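Local coordinates for protein beta-phosphoglucomutase (Bacteroides vulgatus, PDB 3DV9) that is probably a beta-phosphoglucomutase of the haloacid dehalogenase superfamily, interconverting beta-glucose 1-phosphate and glucose 6-phosphate with the help of magnesium, at residues L27-M30 with D31-F35; G112-E115 with V116-I120. All blocks are in the same frame, centred on the assembly; numbering follows the deposited sequence. Where two conformers were deposited one is given.

Contact 1 of 2, residues L27-M30 with D31-F35; sequences LFDM and DGVLF. With MG (magnesium ion), chain B; PO4 (phosphate ion), chain C.
F28 meets V33 and L34 across the turn that follows strand 25-29. CD1 of its ring lies 3.8 Å from V33 CG1, which comes in at the ring edge, while L34 CD2 approaches the same carbon obliquely. D29 comes next, its CG anti to the backbone N (chi1 179°), which carries the carboxylate forward to the metal. There D29 OD2 binds magnesium at 2.1 Å and the carbonyl O of D31 binds it at 2.3 Å; E65 and N190 complete the protein's share of the site. D29 OD1 pairs with K165. Behind the carboxylate, the buried D29 O finds no polar partner and is packed by V33 CB at 3.2 Å and by L34 CG. M30 O turns the chain: it accepts from V33 N at 3.1 Å, L34 N at 2.9 Å and, more nearly straight (169°), F35 N at 3.3 Å. The M30 selenomethionine chain, extended through chi1 and chi2, brings SE to the edge of the F35 ring in a Met-aromatic contact, and the bend at chi3 (70°) carries CE to the D31 carboxylate. D31 N points to a site modelled both as phosphate O1, 3.0 Å away, and as water; the phosphate is probably from crystallisation liquor, its bonds tentative. D31 OD1 bonds S37. With an alanine here, the S37 hydroxyl would probably lose this acceptor and the M30 methyl be freer to shift. The sequence fits the HAD DxDx(T/V) motif, so D29 is probably the nucleophile and D31 the acid/base; the metal and K165 would be expected to offset negative charge where a phosphoryl group would dock.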
loop_
_atom_site.group_PDB
_atom_site.type_symbol
_atom_site.label_atom_id
_atom_site.label_comp_id
_atom_site.label_asym_id
_atom_site.label_seq_id
_atom_site.Cartn_x
_atom_site.Cartn_y
_atom_site.Cartn_z
ATOM N N LEU A 27 -7.775 -5.403 -1.733
ATOM C CA LEU A 27 -7.434 -4.109 -1.148
ATOM C C LEU A 27 -6.093 -3.691 -1.674
ATOM O O LEU A 27 -5.073 -4.288 -1.325
ATOM C CB LEU A 27 -7.352 -4.219 0.396
ATOM C CG LEU A 27 -8.688 -4.198 1.131
ATOM C CD1 LEU A 27 -9.875 -4.725 0.383
ATOM C CD2 LEU A 27 -8.556 -4.771 2.579
ATOM N N PHE A 28 -6.081 -2.676 -2.539
ATOM C CA PHE A 28 -4.832 -2.210 -3.175
ATOM C C PHE A 28 -4.233 -1.009 -2.504
ATOM O O PHE A 28 -4.869 0.064 -2.376
ATOM C CB PHE A 28 -5.094 -1.813 -4.619
ATOM C CG PHE A 28 -5.333 -2.960 -5.526
ATOM C CD1 PHE A 28 -4.268 -3.468 -6.284
ATOM C CD2 PHE A 28 -6.598 -3.530 -5.645
ATOM C CE1 PHE A 28 -4.457 -4.553 -7.163
ATOM C CE2 PHE A 28 -6.810 -4.634 -6.514
ATOM C CZ PHE A 28 -5.747 -5.124 -7.283
ATOM N N ASP A 29 -2.958 -1.133 -2.149
ATOM C CA ASP A 29 -2.231 0.084 -1.901
ATOM C C ASP A 29 -2.204 0.995 -3.167
ATOM O O ASP A 29 -2.333 0.505 -4.305
ATOM C CB ASP A 29 -0.810 -0.281 -1.479
ATOM C CG ASP A 29 0.020 0.907 -1.224
ATOM O OD1 ASP A 29 -0.443 1.774 -0.445
ATOM O OD2 ASP A 29 1.103 0.994 -1.828
HETATM N N MSE A 30 -2.065 2.321 -2.996
HETATM C CA MSE A 30 -1.987 3.182 -4.188
HETATM C C MSE A 30 -0.563 3.441 -4.751
HETATM O O MSE A 30 -0.223 3.058 -5.865
HETATM C CB MSE A 30 -2.697 4.521 -3.955
HETATM C CG MSE A 30 -2.798 5.305 -5.275
HETATM SE SE MSE A 30 -3.750 6.962 -5.026
HETATM C CE MSE A 30 -2.386 7.891 -3.952
ATOM N N ASP A 31 0.254 4.131 -3.976
ATOM C CA ASP A 31 1.590 4.524 -4.453
ATOM C C ASP A 31 2.510 3.321 -4.616
ATOM O O ASP A 31 2.747 2.585 -3.670
ATOM C CB ASP A 31 2.205 5.524 -3.486
ATOM C CG ASP A 31 1.429 6.826 -3.432
ATOM O OD1 ASP A 31 1.195 7.448 -4.477
ATOM O OD2 ASP A 31 1.047 7.210 -2.313
ATOM N N GLY A 32 3.071 3.164 -5.828
ATOM C CA GLY A 32 3.927 2.024 -6.096
ATOM C C GLY A 32 3.190 0.731 -6.400
ATOM O O GLY A 32 3.818 -0.324 -6.530
ATOM N N VAL A 33 1.851 0.797 -6.500
ATOM C CA VAL A 33 1.049 -0.396 -6.866
ATOM C C VAL A 33 0.121 -0.031 -8.018
ATOM O O VAL A 33 0.161 -0.654 -9.094
ATOM C CB VAL A 33 0.255 -0.920 -5.625
ATOM C CG1 VAL A 33 -0.805 -1.975 -6.049
ATOM C CG2 VAL A 33 1.254 -1.480 -4.559
ATOM N N LEU A 34 -0.728 0.977 -7.785
ATOM C CA LEU A 34 -1.583 1.568 -8.845
ATOM C C LEU A 34 -0.870 2.587 -9.731
ATOM O O LEU A 34 -1.018 2.547 -10.956
ATOM C CB LEU A 34 -2.883 2.136 -8.253
ATOM C CG LEU A 34 -3.694 1.099 -7.455
ATOM C CD1 LEU A 34 -4.930 1.845 -6.939
ATOM C CD2 LEU A 34 -4.100 -0.125 -8.320
ATOM N N PHE A 35 -0.120 3.495 -9.097
ATOM C CA PHE A 35 0.593 4.534 -9.798
ATOM C C PHE A 35 2.083 4.405 -9.543
ATOM O O PHE A 35 2.496 4.087 -8.409
ATOM C CB PHE A 35 0.139 5.929 -9.320
ATOM C CG PHE A 35 -1.249 6.320 -9.766
ATOM C CD1 PHE A 35 -1.525 6.610 -11.090
ATOM C CD2 PHE A 35 -2.284 6.440 -8.818
ATOM C CE1 PHE A 35 -2.792 7.013 -11.500
ATOM C CE2 PHE A 35 -3.601 6.843 -9.228
ATOM C CZ PHE A 35 -3.835 7.128 -10.586
HETATM MG MG MG B . 3.042 1.889 -1.545
HETATM P P PO4 C . 1.034 4.353 -0.117
HETATM O O1 PO4 C . -0.186 4.328 -1.017
HETATM O O2 PO4 C . 2.162 3.557 -0.711
HETATM O O3 PO4 C . 0.690 3.797 1.268
HETATM O O4 PO4 C . 1.525 5.775 0.120
HETATM O O HOH W 1 -0.665 4.681 -1.337
HETATM O O HOH W 2 2.361 3.375 -0.220
HETATM O O HOH W 3 2.943 0.962 0.666
#

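Contact 2 of 2, residues G112-E115 with V116-I120; sequences GALE and VLTKI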
loop_
_atom_site.group_PDB
_atom_site.type_symbol
_atom_site.label_atom_id
_atom_site.label_comp_id
_atom_site.label_asym_id
_atom_site.label_seq_id
_atom_site.Cartn_x
_atom_site.Cartn_y
_atom_site.Cartn_z
ATOM N N GLY A 112 0.211 -3.372 -15.885
ATOM C CA GLY A 112 -0.466 -4.505 -15.278
ATOM C C GLY A 112 -1.580 -4.109 -14.331
ATOM O O GLY A 112 -2.479 -4.904 -14.120
ATOM N N ALA A 113 -1.578 -2.875 -13.812
ATOM C CA ALA A 113 -2.591 -2.518 -12.774
ATOM C C ALA A 113 -4.018 -2.438 -13.367
ATOM O O ALA A 113 -4.959 -3.006 -12.837
ATOM C CB ALA A 113 -2.209 -1.175 -12.107
ATOM N N LEU A 114 -4.176 -1.702 -14.465
ATOM C CA LEU A 114 -5.528 -1.587 -15.050
ATOM C C LEU A 114 -6.029 -2.963 -15.500
ATOM O O LEU A 114 -7.203 -3.292 -15.268
ATOM C CB LEU A 114 -5.500 -0.582 -16.207
ATOM C CG LEU A 114 -6.805 -0.515 -17.005
ATOM C CD1 LEU A 114 -7.952 -0.113 -16.143
ATOM C CD2 LEU A 114 -6.607 0.519 -18.116
ATOM N N GLU A 115 -5.153 -3.763 -16.107
ATOM C CA GLU A 115 -5.552 -5.084 -16.546
ATOM C C GLU A 115 -6.008 -5.976 -15.386
ATOM O O GLU A 115 -7.049 -6.648 -15.465
ATOM C CB GLU A 115 -4.455 -5.766 -17.318
ATOM C CG GLU A 115 -4.923 -7.138 -17.847
ATOM C CD GLU A 115 -3.890 -7.767 -18.776
ATOM O OE1 GLU A 115 -2.939 -7.064 -19.198
ATOM O OE2 GLU A 115 -4.029 -8.955 -19.094
ATOM N N VAL A 116 -5.227 -6.051 -14.317
ATOM C CA VAL A 116 -5.642 -6.890 -13.189
ATOM C C VAL A 116 -6.933 -6.400 -12.498
ATOM O O VAL A 116 -7.767 -7.225 -12.126
ATOM C CB VAL A 116 -4.481 -7.189 -12.192
ATOM C CG1 VAL A 116 -4.236 -5.989 -11.217
ATOM C CG2 VAL A 116 -4.747 -8.498 -11.464
ATOM N N LEU A 117 -7.118 -5.089 -12.393
ATOM C CA LEU A 117 -8.333 -4.499 -11.789
ATOM C C LEU A 117 -9.550 -4.852 -12.633
ATOM O O LEU A 117 -10.625 -5.141 -12.107
ATOM C CB LEU A 117 -8.195 -2.984 -11.678
ATOM C CG LEU A 117 -7.251 -2.584 -10.535
ATOM C CD1 LEU A 117 -6.813 -1.108 -10.670
ATOM C CD2 LEU A 117 -7.915 -2.918 -9.161
ATOM N N THR A 118 -9.387 -4.860 -13.947
ATOM C CA THR A 118 -10.527 -5.198 -14.834
ATOM C C THR A 118 -10.919 -6.671 -14.669
ATOM O O THR A 118 -12.118 -6.996 -14.719
ATOM C CB THR A 118 -10.259 -4.820 -16.327
ATOM O OG1 THR A 118 -9.269 -5.695 -16.888
ATOM C CG2 THR A 118 -9.775 -3.392 -16.439
ATOM N N LYS A 119 -9.920 -7.544 -14.433
ATOM C CA LYS A 119 -10.197 -8.983 -14.252
ATOM C C LYS A 119 -10.954 -9.131 -12.931
ATOM O O LYS A 119 -11.963 -9.851 -12.853
ATOM C CB LYS A 119 -8.883 -9.756 -14.095
ATOM C CG LYS A 119 -8.114 -9.926 -15.406
ATOM C CD LYS A 119 -6.808 -10.615 -15.105
ATOM C CE LYS A 119 -5.940 -10.655 -16.308
ATOM N NZ LYS A 119 -4.599 -11.289 -15.983
ATOM N N ILE A 120 -10.464 -8.431 -11.919
ATOM C CA ILE A 120 -11.033 -8.511 -10.537
ATOM C C ILE A 120 -12.488 -8.015 -10.554
ATOM O O ILE A 120 -13.384 -8.667 -10.016
ATOM C CB ILE A 120 -10.144 -7.723 -9.497
ATOM C CG1 ILE A 120 -8.837 -8.506 -9.281
ATOM C CG2 ILE A 120 -10.860 -7.522 -8.133
ATOM C CD1 ILE A 120 -7.663 -7.679 -8.641
HETATM O O HOH W 4 -3.015 -11.720 -18.390
#
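E115 O takes two donors from the next turn of the helix, T118 OG1 at 2.8 Å and K119 N at 3.2 Å, both reaching it from the same face of its carbonyl plane. The hydroxyl gets there because, in the conformer given of the two deposited, T118 OG1 sits between its own backbone N and carbonyl carbon (chi1 70°), folded back over the preceding turn. The E115 side chain, anti to the backbone N, runs out obliquely across the extended K119 chain, with OE2 nearest K119 CE. Their charged ends face each other in a long salt bridge, E115 OE2 to K119 NZ at 3.9 Å, and a water closes the gap by donating to E115 OE2 at 3.0 Å and accepting from K119 NZ at 2.9 Å. The lysine has further partners, for N234 and E238 of helix 230-244 also hold its NZ. All this is the first part of helix 113-122, which packs against the parallel sheet of the Rossmann-like HAD core and leads through a short loop into strand 126-130. G112 is the N-cap, and its carbonyl O receives V116 N at 3.0 Å; its positive phi of 90° would press a side chain against the preceding carbonyl. A113 O accepts from L117 N and is flanked by carbon: V116 CG1 lies 3.5 Å from it and L117 CG 3.3 Å. On the inner face L117 and I120 rest on F28 and P127, and V116 turns to W237 of helix 230-244. Toward solvent, L114 CD1 touches the methyl of T118.

How the contacts relate
Contact 1 lies wholly in the core and contact 2 is only partly buried, with E115 and T118 exposed and K119 reaching to helix 230-244; their centres are about 12 Å apart. They belong to neighbouring layers of one fold, the end of strand 25-29 with the loop after it, and helix 113-122 packed on them. They meet by packing, mostly apolar: L117 CD2 comes within 3.3 Å of F28 CE2, and I120 CD1 within 3.5 Å of F28 CZ. In residues 27-35 the polar groups converge on magnesium and a site modelled with phosphate or water, whereas in 112-120 the backbone bonds are ordinary helical ones and the charged pair leans on water and helix 230-244.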